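Local coordinates for cell division control protein Cdc48 (PDB 5E7P), which hydrolyses nucleoside triphosphates as a Cdc48-type AAA ATPase that carries two nucleotide-binding modules in one chain, at the adenosine-5'-diphosphate site. Sequence-based numbering; all coordinates share one arbitrary frame.

Two ADP molecules occupy tandem AAA modules of a single chain, and the C-alpha centres of contact 1 and contact 2 lie about 31 Å apart. The sites share no residue: contact 2 belongs to the first module and contact 1 to the second. Each uses a phosphate loop leading into a short helix, 276-283 in contact 2 and 534-539 in contact 1, and each sets the start of a later helix, 427-448 or 690-707, against the nucleotide. Both bases are packed between side chains from opposite sides, but contact 1 adds backbone hydrogen bonds from Gly488 to the adenine.

Contact 1: the adenosine-5'-diphosphate site. Residues 476, 486-488, 490, 527-534, 630, 662, 690-691, 694. With ADP (adenosine-5'-diphosphate), chain B.
Phe534, the first residue of helix 534-539, is the broad floor of this nucleotide pocket in the second AAA module. Its CG stands anti to the backbone N (chi1 -168°), which swings the ring beneath the ribose and adenine. Followed outward, Phe534 CB comes first to the alpha-phosphate, 3.3 Å from ADP O2A, the oxygen that also accepts a hydrogen bond from the Phe534 amide. CG and CD1 then run under the sugar carbon C3', and ADP C2' sits 3.8 Å above the plane of the Phe534 ring, over its centre. On the other branch Phe534 CD2 reaches ADP C4 at 3.6 Å, and Phe534 CE2 ends near ADP N3 at 3.7 Å. The ring is tilted against the base, so its CD2-CE2 side supplies the adenine contact while its face carries the ribose. From the opposite side of the base, the methyl of Ala690 lies over the five-membered ring, and Val694 sends CG2 toward N3 and C2; both come from helix 690-707.

Adenine is recognised by backbone alone at Gly488. The carbonyl Gly488 O accepts from the exocyclic amine ADP N6 at 2.6 Å, in the carbonyl plane with a C=O...N angle of 146°. Gly488 N donates to the ring nitrogen ADP N1 at 3.2 Å, so that one glycine's N and O together read N1 and N6 of the adenine.

The diphosphate rests in the Walker A P-loop. Gly529 N donates to the beta-phosphate oxygen ADP O1B at 2.9 Å. Cys530 N donates to alpha-phosphate O1A of ADP through a strongly bent bond. Lys532 holds CG between the backbone N and the carbonyl carbon (chi1 41°), then bends twice toward its tip. The side chain runs alongside the beta-phosphate, CG and CD passing O3B, and Lys532 NZ forms a salt bridge with ADP O2B at 3.5 Å.

Contact 2: the adenosine-5'-diphosphate site. Residues 193, 226, 271-278, 403-404, 427-428. With ADP (adenosine-5'-diphosphate), chain C.
Lys276 leaves the backbone with CG anti to the carbonyl carbon (chi1 -61°), and its chain then turns at chi3 (-62°) and chi4 so that the ammonium tip folds back to the beta-phosphate of ADP. Lys276 NZ donates to ADP O3B at 2.8 Å in a charged hydrogen bond. The backbone amides add to this, so O3B accepts from Gly275 N, Lys276 N and Lys276 NZ, which should help stabilise its negative charge. NZ also meets water 1, which bridges to O1B, an oxygen further held by Gly273 N. This is a P-loop of the first AAA module, with Ala277 directly after the lysine; Ala277 N bonds ADP O2B at 2.9 Å.

In the first turn of helix 276-283, Thr278 has OG1 anti to its carbonyl carbon, and it clasps the alpha-phosphate oxygen ADP O2A twice, through Thr278 N at 2.9 Å and through Thr278 OG1 at 3.2 Å.

The adenine lies between aliphatic groups. Val427, with CG1 in the crowded position between backbone N and carbonyl carbon (chi1 58°), sets CG2 over one face of the five-membered ring of ADP, 3.7 Å from its centroid. Leu404 adds CD2 above C2 on that face. Val226 closes over the opposite face, its two methyls spread across the amine end of the base: CG1 lies near N6, and Val226 CG2 stands 3.5 Å from ADP C6.

Contact 1: the adenosine-5'-diphosphate site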
loop_
_atom_site.group_PDB
_atom_site.type_symbol
_atom_site.label_atom_id
_atom_site.label_comp_id
_atom_site.label_asym_id
_atom_site.label_seq_id
_atom_site.Cartn_x
_atom_site.Cartn_y
_atom_site.Cartn_z
ATOM N N GLU A 476 -7.143 -3.710 -1.615
ATOM C CA GLU A 476 -6.102 -4.716 -1.794
ATOM C C GLU A 476 -5.141 -4.296 -2.908
ATOM O O GLU A 476 -5.146 -3.139 -3.334
ATOM C CB GLU A 476 -6.724 -6.085 -2.089
ATOM C CG GLU A 476 -5.916 -7.276 -1.579
ATOM C CD GLU A 476 -6.681 -8.584 -1.676
ATOM O OE1 GLU A 476 -7.887 -8.594 -1.352
ATOM O OE2 GLU A 476 -6.082 -9.600 -2.085
ATOM N N ASP A 486 -5.465 -13.298 7.932
ATOM C CA ASP A 486 -6.690 -12.984 7.205
ATOM C C ASP A 486 -7.065 -14.122 6.261
ATOM O O ASP A 486 -8.172 -14.165 5.723
ATOM C CB ASP A 486 -6.525 -11.681 6.423
ATOM C CG ASP A 486 -6.110 -10.519 7.307
ATOM O OD1 ASP A 486 -6.638 -10.412 8.435
ATOM O OD2 ASP A 486 -5.251 -9.719 6.877
ATOM N N VAL A 487 -6.127 -15.041 6.065
ATOM C CA VAL A 487 -6.351 -16.204 5.223
ATOM C C VAL A 487 -6.821 -17.382 6.061
ATOM O O VAL A 487 -6.066 -17.913 6.879
ATOM C CB VAL A 487 -5.067 -16.618 4.487
ATOM C CG1 VAL A 487 -5.250 -17.973 3.835
ATOM C CG2 VAL A 487 -4.671 -15.567 3.462
ATOM N N GLY A 488 -8.073 -17.781 5.865
ATOM C CA GLY A 488 -8.607 -18.954 6.530
ATOM C C GLY A 488 -8.135 -20.214 5.835
ATOM O O GLY A 488 -8.063 -20.254 4.606
ATOM N N MET A 490 -6.008 -22.962 4.099
ATOM C CA MET A 490 -4.825 -23.144 3.263
ATOM C C MET A 490 -3.579 -23.640 4.006
ATOM O O MET A 490 -2.460 -23.242 3.692
ATOM C CB MET A 490 -4.559 -21.884 2.439
ATOM C CG MET A 490 -5.755 -21.514 1.574
ATOM S SD MET A 490 -5.339 -20.545 0.122
ATOM C CE MET A 490 -5.994 -18.954 0.598
ATOM N N PRO A 527 -8.675 -23.825 -8.998
ATOM C CA PRO A 527 -9.953 -23.259 -9.440
ATOM C C PRO A 527 -10.172 -21.882 -8.823
ATOM O O PRO A 527 -9.616 -21.605 -7.760
ATOM C CB PRO A 527 -10.982 -24.259 -8.905
ATOM C CG PRO A 527 -10.302 -24.934 -7.765
ATOM C CD PRO A 527 -8.857 -25.005 -8.136
ATOM N N PRO A 528 -10.963 -21.024 -9.488
ATOM C CA PRO A 528 -11.201 -19.651 -9.026
ATOM C C PRO A 528 -11.816 -19.598 -7.632
ATOM O O PRO A 528 -12.521 -20.523 -7.226
ATOM C CB PRO A 528 -12.199 -19.105 -10.054
ATOM C CG PRO A 528 -11.991 -19.940 -11.266
ATOM C CD PRO A 528 -11.661 -21.305 -10.754
ATOM N N GLY A 529 -11.543 -18.514 -6.912
ATOM C CA GLY A 529 -12.114 -18.293 -5.597
ATOM C C GLY A 529 -11.650 -19.274 -4.539
ATOM O O GLY A 529 -12.385 -19.568 -3.598
ATOM N N CYS A 530 -10.426 -19.776 -4.682
ATOM C CA CYS A 530 -9.883 -20.735 -3.724
ATOM C C CYS A 530 -8.613 -20.233 -3.045
ATOM O O CYS A 530 -7.992 -20.953 -2.259
ATOM C CB CYS A 530 -9.637 -22.083 -4.396
ATOM S SG CYS A 530 -11.149 -22.901 -4.919
ATOM N N GLY A 531 -8.228 -19.000 -3.355
ATOM C CA GLY A 531 -7.164 -18.324 -2.632
ATOM C C GLY A 531 -5.757 -18.422 -3.189
ATOM O O GLY A 531 -4.805 -18.018 -2.523
ATOM N N LYS A 532 -5.613 -18.948 -4.403
ATOM C CA LYS A 532 -4.296 -19.079 -5.017
ATOM C C LYS A 532 -3.593 -17.729 -5.166
ATOM O O LYS A 532 -2.373 -17.647 -5.068
ATOM C CB LYS A 532 -4.382 -19.797 -6.365
ATOM C CG LYS A 532 -5.567 -19.390 -7.210
ATOM C CD LYS A 532 -5.388 -19.827 -8.650
ATOM C CE LYS A 532 -4.391 -18.930 -9.371
ATOM N NZ LYS A 532 -4.904 -17.535 -9.539
ATOM N N THR A 533 -4.364 -16.671 -5.389
ATOM C CA THR A 533 -3.805 -15.324 -5.427
ATOM C C THR A 533 -3.790 -14.706 -4.029
ATOM O O THR A 533 -2.815 -14.064 -3.626
ATOM C CB THR A 533 -4.584 -14.414 -6.408
ATOM O OG1 THR A 533 -4.313 -14.821 -7.755
ATOM C CG2 THR A 533 -4.172 -12.957 -6.241
ATOM N N PHE A 534 -4.873 -14.923 -3.292
ATOM C CA PHE A 534 -5.040 -14.373 -1.952
ATOM C C PHE A 534 -3.890 -14.752 -1.018
ATOM O O PHE A 534 -3.369 -13.910 -0.288
ATOM C CB PHE A 534 -6.373 -14.846 -1.366
ATOM C CG PHE A 534 -6.782 -14.122 -0.117
ATOM C CD1 PHE A 534 -6.751 -12.740 -0.060
ATOM C CD2 PHE A 534 -7.223 -14.823 0.990
ATOM C CE1 PHE A 534 -7.137 -12.070 1.086
ATOM C CE2 PHE A 534 -7.610 -14.160 2.137
ATOM C CZ PHE A 534 -7.563 -12.780 2.185
ATOM N N ASN A 630 -5.436 -19.875 -13.203
ATOM C CA ASN A 630 -6.574 -20.776 -13.066
ATOM C C ASN A 630 -6.597 -21.788 -14.205
ATOM O O ASN A 630 -7.323 -22.781 -14.153
ATOM C CB ASN A 630 -7.894 -20.000 -13.030
ATOM C CG ASN A 630 -7.981 -19.043 -11.852
ATOM O OD1 ASN A 630 -7.991 -19.464 -10.691
ATOM N ND2 ASN A 630 -8.050 -17.748 -12.146
ATOM N N ILE A 662 -12.286 -21.746 7.071
ATOM C CA ILE A 662 -12.699 -20.556 6.335
ATOM C C ILE A 662 -13.929 -19.894 6.958
ATOM O O ILE A 662 -13.954 -18.680 7.157
ATOM C CB ILE A 662 -12.975 -20.889 4.857
ATOM C CG1 ILE A 662 -11.696 -21.397 4.185
ATOM C CG2 ILE A 662 -13.497 -19.671 4.126
ATOM C CD1 ILE A 662 -11.915 -21.993 2.815
ATOM N N ALA A 690 -13.778 -21.186 -1.606
ATOM C CA ALA A 690 -13.463 -20.357 -0.451
ATOM C C ALA A 690 -14.227 -19.036 -0.517
ATOM O O ALA A 690 -14.802 -18.589 0.476
ATOM C CB ALA A 690 -11.954 -20.103 -0.369
ATOM N N ALA A 691 -14.231 -18.422 -1.694
ATOM C CA ALA A 691 -14.941 -17.165 -1.901
ATOM C C ALA A 691 -16.445 -17.344 -1.699
ATOM O O ALA A 691 -17.117 -16.458 -1.173
ATOM C CB ALA A 691 -14.643 -16.598 -3.293
ATOM N N VAL A 694 -17.164 -17.336 2.090
ATOM C CA VAL A 694 -17.069 -15.966 2.583
ATOM C C VAL A 694 -18.320 -15.170 2.210
ATOM O O VAL A 694 -18.816 -14.359 2.998
ATOM C CB VAL A 694 -15.808 -15.262 2.018
ATOM C CG1 VAL A 694 -15.797 -13.783 2.377
ATOM C CG2 VAL A 694 -14.546 -15.950 2.525
HETATM P PB ADP B . -8.714 -16.443 -8.020
HETATM O O1B ADP B . -10.196 -16.290 -8.264
HETATM O O2B ADP B . -7.869 -15.760 -9.068
HETATM O O3B ADP B . -8.280 -17.855 -7.698
HETATM P PA ADP B . -8.484 -16.125 -5.179
HETATM O O1A ADP B . -8.800 -17.601 -5.203
HETATM O O2A ADP B . -7.244 -15.628 -4.487
HETATM O O3A ADP B . -8.460 -15.557 -6.690
HETATM O "O5'" ADP B . -9.725 -15.378 -4.477
HETATM C "C5'" ADP B . -9.681 -13.984 -4.182
HETATM C "C4'" ADP B . -10.698 -13.677 -3.086
HETATM O "O4'" ADP B . -11.253 -14.884 -2.553
HETATM C "C3'" ADP B . -10.056 -12.937 -1.924
HETATM O "O3'" ADP B . -10.367 -11.543 -1.975
HETATM C "C2'" ADP B . -10.634 -13.567 -0.673
HETATM O "O2'" ADP B . -11.561 -12.671 -0.051
HETATM C "C1'" ADP B . -11.361 -14.824 -1.126
HETATM N N9 ADP B . -10.670 -15.991 -0.529
HETATM C C8 ADP B . -10.044 -16.962 -1.221
HETATM N N7 ADP B . -9.504 -17.889 -0.391
HETATM C C5 ADP B . -9.785 -17.513 0.868
HETATM C C6 ADP B . -9.508 -18.047 2.222
HETATM N N6 ADP B . -8.808 -19.194 2.385
HETATM N N1 ADP B . -9.977 -17.351 3.281
HETATM C C2 ADP B . -10.671 -16.209 3.119
HETATM N N3 ADP B . -10.960 -15.665 1.922
HETATM C C4 ADP B . -10.553 -16.261 0.775
#

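Contact 2: the adenosine-5'-diphosphate site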
loop_
_atom_site.group_PDB
_atom_site.type_symbol
_atom_site.label_atom_id
_atom_site.label_comp_id
_atom_site.label_asym_id
_atom_site.label_seq_id
_atom_site.Cartn_x
_atom_site.Cartn_y
_atom_site.Cartn_z
ATOM N N PRO A 193 1.174 9.704 -0.211
ATOM C CA PRO A 193 2.437 10.432 -0.376
ATOM C C PRO A 193 2.560 11.120 -1.740
ATOM O O PRO A 193 3.223 12.148 -1.842
ATOM C CB PRO A 193 3.485 9.332 -0.249
ATOM C CG PRO A 193 2.841 8.310 0.624
ATOM C CD PRO A 193 1.390 8.321 0.254
ATOM N N VAL A 226 17.473 12.190 8.937
ATOM C CA VAL A 226 17.752 10.760 9.001
ATOM C C VAL A 226 19.061 10.428 8.287
ATOM O O VAL A 226 19.224 10.723 7.103
ATOM C CB VAL A 226 16.609 9.937 8.380
ATOM C CG1 VAL A 226 16.849 8.456 8.597
ATOM C CG2 VAL A 226 15.274 10.351 8.977
ATOM N N PRO A 271 6.401 0.199 -1.243
ATOM C CA PRO A 271 5.153 0.582 -0.570
ATOM C C PRO A 271 5.098 2.056 -0.164
ATOM O O PRO A 271 6.128 2.669 0.115
ATOM C CB PRO A 271 5.151 -0.304 0.678
ATOM C CG PRO A 271 5.940 -1.498 0.279
ATOM C CD PRO A 271 7.024 -0.977 -0.611
ATOM N N ALA A 272 3.893 2.613 -0.133
ATOM C CA ALA A 272 3.709 4.015 0.219
ATOM C C ALA A 272 4.144 4.285 1.656
ATOM O O ALA A 272 3.724 3.592 2.580
ATOM C CB ALA A 272 2.251 4.425 0.009
ATOM N N GLY A 273 4.995 5.290 1.837
ATOM C CA GLY A 273 5.448 5.678 3.159
ATOM C C GLY A 273 6.463 4.725 3.753
ATOM O O GLY A 273 6.739 4.770 4.953
ATOM N N VAL A 274 7.019 3.852 2.918
ATOM C CA VAL A 274 8.012 2.899 3.392
ATOM C C VAL A 274 9.342 3.600 3.682
ATOM O O VAL A 274 10.163 3.099 4.449
ATOM C CB VAL A 274 8.219 1.739 2.396
ATOM C CG1 VAL A 274 9.124 2.170 1.252
ATOM C CG2 VAL A 274 8.795 0.525 3.109
ATOM N N GLY A 275 9.539 4.770 3.077
ATOM C CA GLY A 275 10.733 5.562 3.315
ATOM C C GLY A 275 11.624 5.719 2.097
ATOM O O GLY A 275 12.845 5.789 2.225
ATOM N N LYS A 276 11.019 5.788 0.915
ATOM C CA LYS A 276 11.781 5.918 -0.324
ATOM C C LYS A 276 12.481 7.275 -0.453
ATOM O O LYS A 276 13.663 7.344 -0.786
ATOM C CB LYS A 276 10.884 5.670 -1.534
ATOM C CG LYS A 276 10.272 4.284 -1.578
ATOM C CD LYS A 276 9.403 4.120 -2.816
ATOM C CE LYS A 276 8.243 5.093 -2.814
ATOM N NZ LYS A 276 7.302 4.831 -1.691
ATOM N N ALA A 277 11.747 8.351 -0.192
ATOM C CA ALA A 277 12.300 9.695 -0.325
ATOM C C ALA A 277 13.340 9.974 0.753
ATOM O O ALA A 277 14.367 10.600 0.493
ATOM C CB ALA A 277 11.188 10.739 -0.287
ATOM N N THR A 278 13.070 9.502 1.966
ATOM C CA THR A 278 14.002 9.661 3.076
ATOM C C THR A 278 15.325 8.947 2.795
ATOM O O THR A 278 16.400 9.456 3.117
ATOM C CB THR A 278 13.390 9.142 4.392
ATOM O OG1 THR A 278 12.233 9.922 4.721
ATOM C CG2 THR A 278 14.394 9.233 5.530
ATOM N N MET A 403 14.082 4.063 16.877
ATOM C CA MET A 403 14.575 5.248 16.185
ATOM C C MET A 403 13.607 6.427 16.325
ATOM O O MET A 403 14.023 7.565 16.564
ATOM C CB MET A 403 14.799 4.928 14.709
ATOM C CG MET A 403 15.388 6.071 13.908
ATOM S SD MET A 403 15.643 5.634 12.178
ATOM C CE MET A 403 16.589 4.120 12.332
ATOM N N LEU A 404 12.314 6.145 16.180
ATOM C CA LEU A 404 11.278 7.170 16.283
ATOM C C LEU A 404 11.131 7.708 17.706
ATOM O O LEU A 404 10.554 8.774 17.919
ATOM C CB LEU A 404 9.930 6.623 15.798
ATOM C CG LEU A 404 9.780 6.389 14.295
ATOM C CD1 LEU A 404 8.600 5.479 14.001
ATOM C CD2 LEU A 404 9.626 7.714 13.571
ATOM N N VAL A 427 7.057 2.809 8.123
ATOM C CA VAL A 427 7.590 3.798 9.054
ATOM C C VAL A 427 6.647 4.996 9.212
ATOM O O VAL A 427 6.517 5.559 10.305
ATOM C CB VAL A 427 9.020 4.260 8.655
ATOM C CG1 VAL A 427 9.039 4.848 7.244
ATOM C CG2 VAL A 427 9.569 5.255 9.670
ATOM N N ALA A 428 5.976 5.364 8.123
ATOM C CA ALA A 428 5.020 6.466 8.144
ATOM C C ALA A 428 3.906 6.177 9.142
ATOM O O ALA A 428 3.525 7.041 9.933
ATOM C CB ALA A 428 4.445 6.698 6.755
HETATM P PB ADP C . 7.963 7.244 0.747
HETATM O O1B ADP C . 6.494 7.365 0.440
HETATM O O2B ADP C . 8.818 8.288 0.081
HETATM O O3B ADP C . 8.517 5.848 0.649
HETATM P PA ADP C . 8.953 8.788 2.896
HETATM O O1A ADP C . 8.294 10.105 2.573
HETATM O O2A ADP C . 10.381 8.554 2.470
HETATM O O3A ADP C . 8.001 7.627 2.310
HETATM O "O5'" ADP C . 8.810 8.565 4.474
HETATM C "C5'" ADP C . 7.531 8.223 4.993
HETATM C "C4'" ADP C . 7.283 9.137 6.182
HETATM O "O4'" ADP C . 7.942 8.599 7.325
HETATM C "C3'" ADP C . 7.855 10.521 5.919
HETATM O "O3'" ADP C . 6.852 11.516 6.155
HETATM C "C2'" ADP C . 8.994 10.688 6.904
HETATM O "O2'" ADP C . 8.892 11.956 7.559
HETATM C "C1'" ADP C . 8.825 9.559 7.905
HETATM N N9 ADP C . 10.113 8.888 8.197
HETATM C C8 ADP C . 10.770 8.041 7.382
HETATM N N7 ADP C . 11.913 7.598 7.966
HETATM C C5 ADP C . 11.991 8.163 9.185
HETATM C C6 ADP C . 12.935 8.133 10.328
HETATM N N6 ADP C . 14.061 7.382 10.284
HETATM N N1 ADP C . 12.641 8.881 11.417
HETATM C C2 ADP C . 11.529 9.635 11.478
HETATM N N3 ADP C . 10.630 9.706 10.481
HETATM C C4 ADP C . 10.802 9.011 9.331
HETATM O O HOH W 1 5.118 6.738 -1.515
#